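Local coordinates for cell surface protein (Faecalibacterium prausnitzii A2-165, PDB 4GT6), which is of unknown function but, as a leucine-rich-repeat part of a larger bacterial cell surface protein, probably serves in binding other proteins, at residues G197-F205 with E257-A265; L122-A132 with I144-M155. All blocks are in the same frame, centred on the assembly; numbering follows the deposited sequence. Where two conformers were deposited one is given.

Interaction 1: G197-F205 with E257-A265; sequences GTNAFSECF and ETHAFDSCA. With EDO (1,2-ethanediol), chain G; EDO (1,2-ethanediol), chain F; EDO (1,2-ethanediol), chain L; EDO (1,2-ethanediol), chain H.
The imidazole of His259 meets Asn199 at its edge: ND1 donates in the ring plane to Asn199 OD1 (2.8 Å, N-H...O 157°), with the amide turned 49° from the ring. Over one face of the imidazole lies C2 of a 1,2-ethanediol, probably from the crystallisation liquor. The Phe205 ring carries the carbonyl O of Glu203, two residues earlier, over one face, while Ser263 OG approaches obliquely, 3.2 Å from Phe205 CE1. An amide suits position 199 because its two ends do different work: OD1 accepts from the histidine, and ND2 donates to a second ethanediol whose O1 in turn donates to Thr258 OG1. Both segments are loops of tight beta turns, after strand 195-196 and after strand 253-256, in a leucine-rich-repeat solenoid; strands 224-227 and 233-237 come between them in the chain, yet here the two loops lie against each other. Asp262 reaches across, its OD2 taking the backbone N of Glu203 on the syn lone pair (2.8 Å). Chi1 of 69° sets that carboxylate between its own N and carbonyl carbon, and Arg237 holds OD1 in a salt bridge. One water donates to both Phe205 O and Ser263 O.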
loop_
_atom_site.group_PDB
_atom_site.type_symbol
_atom_site.label_atom_id
_atom_site.label_comp_id
_atom_site.label_asym_id
_atom_site.label_seq_id
_atom_site.Cartn_x
_atom_site.Cartn_y
_atom_site.Cartn_z
ATOM N N GLY A 197 6.012 3.578 6.451
ATOM C CA GLY A 197 6.079 4.464 5.302
ATOM C C GLY A 197 4.735 5.046 4.927
ATOM O O GLY A 197 3.690 4.511 5.306
ATOM N N THR A 198 4.763 6.116 4.141
ATOM C CA THR A 198 3.574 6.819 3.645
ATOM C C THR A 198 2.610 5.839 2.986
ATOM O O THR A 198 3.076 5.041 2.160
ATOM C CB THR A 198 4.026 7.892 2.623
ATOM O OG1 THR A 198 5.117 8.659 3.144
ATOM C CG2 THR A 198 2.920 8.812 2.234
ATOM N N ASN A 199 1.294 5.915 3.294
ATOM C CA ASN A 199 0.236 5.122 2.666
ATOM C C ASN A 199 0.362 3.606 2.865
ATOM O O ASN A 199 -0.330 2.854 2.169
ATOM C CB ASN A 199 0.163 5.452 1.156
ATOM C CG ASN A 199 -0.378 6.822 0.884
ATOM O OD1 ASN A 199 -1.308 7.269 1.548
ATOM N ND2 ASN A 199 0.231 7.548 -0.057
ATOM N N ALA A 200 1.138 3.153 3.867
ATOM C CA ALA A 200 1.246 1.711 4.183
ATOM C C ALA A 200 -0.129 1.097 4.389
ATOM O O ALA A 200 -0.339 -0.053 4.023
ATOM C CB ALA A 200 2.088 1.511 5.449
ATOM N N PHE A 201 -1.087 1.875 4.973
ATOM C CA PHE A 201 -2.432 1.376 5.233
ATOM C C PHE A 201 -3.515 2.224 4.536
ATOM O O PHE A 201 -4.685 2.187 4.933
ATOM C CB PHE A 201 -2.677 1.293 6.758
ATOM C CG PHE A 201 -1.738 0.302 7.408
ATOM C CD1 PHE A 201 -1.904 -1.071 7.215
ATOM C CD2 PHE A 201 -0.652 0.741 8.161
ATOM C CE1 PHE A 201 -1.023 -1.988 7.802
ATOM C CE2 PHE A 201 0.234 -0.177 8.750
ATOM C CZ PHE A 201 0.036 -1.537 8.575
ATOM N N SER A 202 -3.156 2.901 3.434
ATOM C CA SER A 202 -4.161 3.662 2.684
ATOM C C SER A 202 -5.133 2.687 1.987
ATOM O O SER A 202 -4.788 1.516 1.757
ATOM C CB SER A 202 -3.502 4.585 1.665
ATOM O OG SER A 202 -2.857 3.819 0.651
ATOM N N GLU A 203 -6.393 3.128 1.779
ATOM C CA GLU A 203 -7.428 2.315 1.117
ATOM C C GLU A 203 -7.668 0.938 1.807
ATOM O O GLU A 203 -7.964 -0.040 1.138
ATOM C CB GLU A 203 -7.080 2.115 -0.383
ATOM C CG GLU A 203 -7.028 3.415 -1.169
ATOM C CD GLU A 203 -6.666 3.163 -2.622
ATOM O OE1 GLU A 203 -7.509 2.597 -3.347
ATOM O OE2 GLU A 203 -5.513 3.441 -3.010
ATOM N N CYS A 204 -7.544 0.862 3.137
ATOM C CA CYS A 204 -7.854 -0.379 3.845
ATOM C C CYS A 204 -9.315 -0.278 4.279
ATOM O O CYS A 204 -9.638 0.036 5.427
ATOM C CB CYS A 204 -6.900 -0.609 5.007
ATOM S SG CYS A 204 -5.247 -1.143 4.475
ATOM N N PHE A 205 -10.204 -0.537 3.317
ATOM C CA PHE A 205 -11.656 -0.324 3.454
ATOM C C PHE A 205 -12.359 -1.153 4.531
ATOM O O PHE A 205 -13.426 -0.740 4.983
ATOM C CB PHE A 205 -12.374 -0.580 2.116
ATOM C CG PHE A 205 -11.871 0.182 0.904
ATOM C CD1 PHE A 205 -11.249 1.426 1.044
ATOM C CD2 PHE A 205 -12.078 -0.310 -0.384
ATOM C CE1 PHE A 205 -10.789 2.127 -0.076
ATOM C CE2 PHE A 205 -11.605 0.390 -1.505
ATOM C CZ PHE A 205 -10.967 1.600 -1.344
ATOM N N GLU A 257 -1.924 12.553 8.567
ATOM C CA GLU A 257 -1.136 12.064 7.448
ATOM C C GLU A 257 -2.048 11.709 6.231
ATOM O O GLU A 257 -3.277 11.631 6.355
ATOM C CB GLU A 257 -0.229 10.895 7.896
ATOM C CG GLU A 257 0.925 10.551 6.955
ATOM C CD GLU A 257 1.695 11.745 6.420
ATOM O OE1 GLU A 257 2.509 12.307 7.187
ATOM O OE2 GLU A 257 1.406 12.184 5.281
ATOM N N THR A 258 -1.438 11.595 5.053
ATOM C CA THR A 258 -2.143 11.316 3.803
ATOM C C THR A 258 -3.029 10.071 3.956
ATOM O O THR A 258 -2.606 9.072 4.543
ATOM C CB THR A 258 -1.154 11.212 2.620
ATOM O OG1 THR A 258 -1.881 10.992 1.404
ATOM C CG2 THR A 258 -0.115 10.113 2.792
ATOM N N HIS A 259 -4.284 10.167 3.472
ATOM C CA HIS A 259 -5.297 9.093 3.491
ATOM C C HIS A 259 -5.551 8.504 4.903
ATOM O O HIS A 259 -6.025 7.369 5.005
ATOM C CB HIS A 259 -4.881 7.984 2.478
ATOM C CG HIS A 259 -4.760 8.515 1.077
ATOM N ND1 HIS A 259 -3.528 8.656 0.454
ATOM C CD2 HIS A 259 -5.722 8.974 0.244
ATOM C CE1 HIS A 259 -3.782 9.189 -0.736
ATOM N NE2 HIS A 259 -5.091 9.375 -0.916
ATOM N N ALA A 260 -5.278 9.274 5.995
ATOM C CA ALA A 260 -5.439 8.724 7.354
ATOM C C ALA A 260 -6.892 8.342 7.654
ATOM O O ALA A 260 -7.136 7.412 8.425
ATOM C CB ALA A 260 -4.934 9.719 8.408
ATOM N N PHE A 261 -7.856 9.063 7.047
ATOM C CA PHE A 261 -9.291 8.807 7.254
ATOM C C PHE A 261 -9.975 8.446 5.945
ATOM O O PHE A 261 -11.181 8.614 5.828
ATOM C CB PHE A 261 -9.993 10.045 7.850
ATOM C CG PHE A 261 -9.675 10.418 9.272
ATOM C CD1 PHE A 261 -8.572 11.217 9.569
ATOM C CD2 PHE A 261 -10.538 10.067 10.312
ATOM C CE1 PHE A 261 -8.301 11.608 10.887
ATOM C CE2 PHE A 261 -10.257 10.441 11.632
ATOM C CZ PHE A 261 -9.145 11.216 11.912
ATOM N N ASP A 262 -9.241 7.917 4.962
ATOM C CA ASP A 262 -9.907 7.613 3.707
ATOM C C ASP A 262 -10.940 6.487 3.894
ATOM O O ASP A 262 -10.777 5.608 4.754
ATOM C CB ASP A 262 -8.910 7.311 2.563
ATOM C CG ASP A 262 -8.079 6.017 2.619
ATOM O OD1 ASP A 262 -8.180 5.281 3.615
ATOM O OD2 ASP A 262 -7.345 5.745 1.655
ATOM N N SER A 263 -12.055 6.595 3.142
ATOM C CA SER A 263 -13.129 5.602 3.054
ATOM C C SER A 263 -13.772 5.214 4.401
ATOM O O SER A 263 -14.160 4.050 4.575
ATOM C CB SER A 263 -12.644 4.350 2.324
ATOM O OG SER A 263 -12.305 4.681 0.986
ATOM N N CYS A 264 -13.938 6.178 5.330
ATOM C CA CYS A 264 -14.654 5.883 6.585
ATOM C C CYS A 264 -16.135 5.716 6.278
ATOM O O CYS A 264 -16.772 6.656 5.805
ATOM C CB CYS A 264 -14.426 6.974 7.619
ATOM S SG CYS A 264 -12.734 7.039 8.227
ATOM N N ALA A 265 -16.670 4.529 6.508
ATOM C CA ALA A 265 -18.064 4.219 6.190
ATOM C C ALA A 265 -19.080 4.883 7.154
ATOM O O ALA A 265 -20.222 5.109 6.753
ATOM C CB ALA A 265 -18.266 2.706 6.211
HETATM C C1 EDO G . -3.420 6.605 -3.203
HETATM O O1 EDO G . -2.000 6.617 -3.213
HETATM C C2 EDO G . -3.893 6.028 -1.847
HETATM O O2 EDO G . -3.538 4.671 -1.755
HETATM C C1 EDO F . 1.537 6.161 7.039
HETATM O O1 EDO F . 0.773 6.845 6.007
HETATM C C2 EDO F . 2.828 6.978 7.369
HETATM O O2 EDO F . 3.434 6.656 8.629
HETATM C C1 EDO L . 0.644 10.670 -1.561
HETATM O O1 EDO L . -0.462 10.367 -0.725
HETATM C C2 EDO L . 1.587 11.719 -0.944
HETATM O O2 EDO L . 2.357 11.114 0.066
HETATM C C1 EDO H . -11.518 -4.658 0.915
HETATM O O1 EDO H . -12.699 -3.993 1.265
HETATM C C2 EDO H . -10.561 -3.706 0.168
HETATM O O2 EDO H . -10.198 -2.567 0.968
HETATM O O HOH W 1 -14.812 1.498 4.056
#

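Interaction 2: L122-A132 with I144-M155; sequences LDSVTEIDSEA and IPEGVTSVADGM. With EDO (1,2-ethanediol), chain M.
Ser130 OG donates to Asp153 OD1 (2.6 Å), reaching the carboxylate from above its plane, 39° out. With chi1 at 62°, Asp153 CG sits between its own N and carbonyl carbon, which turns the carboxylate toward Ser130. The backbone beside it is tied as well: Glu131 N donates to Asp153 O (2.9 Å), nearly in line with the carbonyl, and Ser130 N is taken by Asp129 OD1. Were Asp153 replaced by an alanine, the Ser130 hydroxyl would probably lose this acceptor and be set free to turn. Gly154 suits its positive phi, and a side chain there would crowd CG of Glu131, whose carboxylate is held by His134 and Gln108. Where the backbones stand apart, waters bridge them: one donates to Val125 O and Glu146 O, another donates to Thr126 O and accepts from Thr149 N, and a third accepts from Ile128 N and donates only weakly to Ser150 O. Inward, aliphatic side chains pack: Ile128 CD1 meets Ile144 CD1, the selenomethionine Met155 lays CE against Ile128 CG2, and Pro145 CG packs on Val125 CG1. Neighbouring coils joined by backbone, serine-aspartate and water bonds, with aliphatic side chains packed between them, are as expected of a BspA-type leucine-rich-repeat solenoid.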
loop_
_atom_site.group_PDB
_atom_site.type_symbol
_atom_site.label_atom_id
_atom_site.label_comp_id
_atom_site.label_asym_id
_atom_site.label_seq_id
_atom_site.Cartn_x
_atom_site.Cartn_y
_atom_site.Cartn_z
ATOM N N LEU A 122 6.804 -19.040 1.384
ATOM C CA LEU A 122 6.992 -17.980 2.385
ATOM C C LEU A 122 7.412 -18.500 3.770
ATOM O O LEU A 122 7.903 -17.731 4.596
ATOM C CB LEU A 122 5.661 -17.235 2.499
ATOM C CG LEU A 122 5.690 -15.729 2.392
ATOM C CD1 LEU A 122 6.355 -15.261 1.105
ATOM C CD2 LEU A 122 4.317 -15.183 2.484
ATOM N N ASP A 123 7.227 -19.791 4.027
ATOM C CA ASP A 123 7.436 -20.410 5.336
ATOM C C ASP A 123 8.835 -20.221 5.980
ATOM O O ASP A 123 8.900 -20.153 7.204
ATOM C CB ASP A 123 7.073 -21.908 5.273
ATOM C CG ASP A 123 5.613 -22.186 4.891
ATOM O OD1 ASP A 123 4.773 -21.256 5.000
ATOM O OD2 ASP A 123 5.321 -23.316 4.451
ATOM N N SER A 124 9.941 -20.148 5.210
ATOM C CA SER A 124 11.269 -19.989 5.833
ATOM C C SER A 124 12.088 -18.824 5.209
ATOM O O SER A 124 13.313 -18.787 5.329
ATOM C CB SER A 124 12.055 -21.296 5.756
ATOM O OG SER A 124 12.300 -21.648 4.405
ATOM N N VAL A 125 11.394 -17.868 4.613
ATOM C CA VAL A 125 11.993 -16.711 3.958
ATOM C C VAL A 125 12.592 -15.739 5.003
ATOM O O VAL A 125 12.068 -15.629 6.117
ATOM C CB VAL A 125 10.937 -16.033 3.039
ATOM C CG1 VAL A 125 9.914 -15.201 3.823
ATOM C CG2 VAL A 125 11.596 -15.216 1.942
ATOM N N THR A 126 13.712 -15.082 4.655
ATOM C CA THR A 126 14.336 -14.094 5.535
ATOM C C THR A 126 14.329 -12.743 4.832
ATOM O O THR A 126 14.534 -11.732 5.487
ATOM C CB THR A 126 15.737 -14.497 5.986
ATOM O OG1 THR A 126 16.572 -14.662 4.847
ATOM C CG2 THR A 126 15.744 -15.723 6.908
ATOM N N GLU A 127 14.164 -12.722 3.486
ATOM C CA GLU A 127 14.173 -11.465 2.723
ATOM C C GLU A 127 13.148 -11.506 1.630
ATOM O O GLU A 127 13.116 -12.466 0.863
ATOM C CB GLU A 127 15.552 -11.190 2.062
ATOM C CG GLU A 127 16.729 -11.032 3.006
ATOM C CD GLU A 127 18.023 -10.848 2.236
ATOM O OE1 GLU A 127 18.278 -9.716 1.767
ATOM O OE2 GLU A 127 18.731 -11.857 2.017
ATOM N N ILE A 128 12.310 -10.486 1.562
ATOM C CA ILE A 128 11.302 -10.338 0.503
ATOM C C ILE A 128 11.422 -8.901 0.013
ATOM O O ILE A 128 11.254 -7.963 0.820
ATOM C CB ILE A 128 9.854 -10.683 0.934
ATOM C CG1 ILE A 128 9.739 -11.982 1.756
ATOM C CG2 ILE A 128 8.980 -10.735 -0.299
ATOM C CD1 ILE A 128 8.328 -12.137 2.500
ATOM N N ASP A 129 11.688 -8.712 -1.282
ATOM C CA ASP A 129 11.918 -7.367 -1.795
ATOM C C ASP A 129 10.634 -6.707 -2.296
ATOM O O ASP A 129 9.565 -7.310 -2.293
ATOM C CB ASP A 129 13.002 -7.376 -2.884
ATOM C CG ASP A 129 13.954 -6.173 -2.878
ATOM O OD1 ASP A 129 13.564 -5.077 -2.332
ATOM O OD2 ASP A 129 15.063 -6.294 -3.464
ATOM N N SER A 130 10.747 -5.435 -2.684
ATOM C CA SER A 130 9.637 -4.558 -3.082
ATOM C C SER A 130 8.631 -5.198 -4.010
ATOM O O SER A 130 9.025 -5.860 -4.982
ATOM C CB SER A 130 10.184 -3.322 -3.792
ATOM O OG SER A 130 11.189 -2.747 -2.970
ATOM N N GLU A 131 7.329 -4.969 -3.709
ATOM C CA GLU A 131 6.177 -5.345 -4.540
ATOM C C GLU A 131 6.155 -6.825 -4.940
ATOM O O GLU A 131 5.581 -7.151 -5.985
ATOM C CB GLU A 131 6.253 -4.511 -5.832
ATOM C CG GLU A 131 6.166 -3.006 -5.608
ATOM C CD GLU A 131 6.346 -2.249 -6.908
ATOM O OE1 GLU A 131 7.467 -2.262 -7.470
ATOM O OE2 GLU A 131 5.329 -1.730 -7.415
ATOM N N ALA A 132 6.716 -7.717 -4.115
ATOM C CA ALA A 132 6.779 -9.136 -4.461
ATOM C C ALA A 132 5.391 -9.744 -4.627
ATOM O O ALA A 132 5.253 -10.666 -5.423
ATOM C CB ALA A 132 7.551 -9.904 -3.398
ATOM N N ILE A 144 4.121 -13.794 7.855
ATOM C CA ILE A 144 5.513 -13.437 7.586
ATOM C C ILE A 144 6.340 -14.070 8.707
ATOM O O ILE A 144 6.060 -13.809 9.880
ATOM C CB ILE A 144 5.703 -11.898 7.441
ATOM C CG1 ILE A 144 4.878 -11.318 6.254
ATOM C CG2 ILE A 144 7.182 -11.514 7.332
ATOM C CD1 ILE A 144 5.224 -11.885 4.775
ATOM N N PRO A 145 7.312 -14.957 8.391
ATOM C CA PRO A 145 8.061 -15.634 9.463
ATOM C C PRO A 145 9.095 -14.786 10.176
ATOM O O PRO A 145 9.590 -13.802 9.620
ATOM C CB PRO A 145 8.783 -16.771 8.725
ATOM C CG PRO A 145 9.005 -16.239 7.371
ATOM C CD PRO A 145 7.770 -15.421 7.057
ATOM N N GLU A 146 9.434 -15.216 11.421
ATOM C CA GLU A 146 10.469 -14.569 12.223
ATOM C C GLU A 146 11.779 -14.615 11.426
ATOM O O GLU A 146 12.089 -15.628 10.809
ATOM C CB GLU A 146 10.591 -15.236 13.618
ATOM C CG GLU A 146 9.384 -15.012 14.536
ATOM C CD GLU A 146 9.181 -13.620 15.124
ATOM O OE1 GLU A 146 10.074 -12.760 14.947
ATOM O OE2 GLU A 146 8.110 -13.378 15.730
ATOM N N GLY A 147 12.493 -13.498 11.382
ATOM C CA GLY A 147 13.722 -13.423 10.596
ATOM C C GLY A 147 13.601 -12.392 9.490
ATOM O O GLY A 147 14.610 -11.825 9.059
ATOM N N VAL A 148 12.358 -12.105 9.043
ATOM C CA VAL A 148 12.110 -11.028 8.084
ATOM C C VAL A 148 12.190 -9.701 8.874
ATOM O O VAL A 148 11.510 -9.571 9.890
ATOM C CB VAL A 148 10.771 -11.189 7.340
ATOM C CG1 VAL A 148 10.487 -9.944 6.489
ATOM C CG2 VAL A 148 10.786 -12.445 6.444
ATOM N N THR A 149 13.032 -8.749 8.439
ATOM C CA THR A 149 13.235 -7.514 9.235
ATOM C C THR A 149 12.484 -6.300 8.700
ATOM O O THR A 149 12.467 -5.257 9.360
ATOM C CB THR A 149 14.734 -7.217 9.408
ATOM O OG1 THR A 149 15.342 -7.128 8.109
ATOM C CG2 THR A 149 15.438 -8.299 10.251
ATOM N N SER A 150 11.852 -6.409 7.535
ATOM C CA SER A 150 10.996 -5.319 7.056
ATOM C C SER A 150 9.994 -5.807 6.047
ATOM O O SER A 150 10.191 -6.844 5.419
ATOM C CB SER A 150 11.803 -4.161 6.464
ATOM O OG SER A 150 12.488 -4.545 5.288
ATOM N N VAL A 151 8.901 -5.057 5.892
ATOM C CA VAL A 151 7.916 -5.360 4.867
ATOM C C VAL A 151 8.236 -4.353 3.785
ATOM O O VAL A 151 8.010 -3.155 3.992
ATOM C CB VAL A 151 6.455 -5.292 5.383
ATOM C CG1 VAL A 151 5.472 -5.551 4.230
ATOM C CG2 VAL A 151 6.241 -6.308 6.494
ATOM N N ALA A 152 8.842 -4.807 2.673
ATOM C CA ALA A 152 9.318 -3.896 1.614
ATOM C C ALA A 152 8.156 -3.141 0.945
ATOM O O ALA A 152 6.997 -3.545 1.065
ATOM C CB ALA A 152 10.141 -4.661 0.586
ATOM N N ASP A 153 8.465 -2.008 0.312
ATOM C CA ASP A 153 7.458 -1.121 -0.273
ATOM C C ASP A 153 6.545 -1.837 -1.265
ATOM O O ASP A 153 7.008 -2.663 -2.056
ATOM C CB ASP A 153 8.102 0.103 -0.943
ATOM C CG ASP A 153 9.017 -0.208 -2.098
ATOM O OD1 ASP A 153 10.187 -0.596 -1.846
ATOM O OD2 ASP A 153 8.560 -0.114 -3.246
ATOM N N GLY A 154 5.254 -1.556 -1.145
ATOM C CA GLY A 154 4.208 -2.085 -2.016
ATOM C C GLY A 154 4.081 -3.591 -2.030
ATOM O O GLY A 154 3.502 -4.140 -2.964
HETATM N N MSE A 155 4.609 -4.267 -0.996
HETATM C CA MSE A 155 4.632 -5.735 -0.978
HETATM C C MSE A 155 3.261 -6.355 -1.215
HETATM O O MSE A 155 3.187 -7.298 -2.013
HETATM C CB MSE A 155 5.238 -6.306 0.306
HETATM C CG MSE A 155 5.204 -7.863 0.349
HETATM SE SE MSE A 155 6.241 -8.556 1.804
HETATM C CE MSE A 155 7.798 -7.648 1.294
HETATM C C1 EDO M . 5.896 -26.673 1.571
HETATM O O1 EDO M . 5.477 -28.021 1.406
HETATM C C2 EDO M . 6.135 -26.290 3.052
HETATM O O2 EDO M . 6.902 -25.082 3.159
HETATM O O HOH W 2 12.441 -17.081 8.334
HETATM O O HOH W 3 14.188 -9.012 5.810
HETATM O O HOH W 4 12.726 -8.344 3.604
#

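After the N-terminal sheet, whose last strand is 127-128, the chain passes through 133-143, with strand 141-143, and continues as 144-155, so interaction 2 closes a loop of only 11 intervening residues. It then winds on through strands 164-166, 173-174, 186-189 and 195-196 before entering 197-205. Interaction 1 closes a longer loop, in which 51 residues, including strands 224-227 and 233-237, separate its segments. The two contacts follow in series, neither nested nor crossed, with centres about 22 Å apart. Interaction 2 joins the end of the sheet that includes 104-105 and 127-128 to the three-stranded parallel sheet; interaction 1 links the loop leaving that sheet to the one leaving strand 253-256.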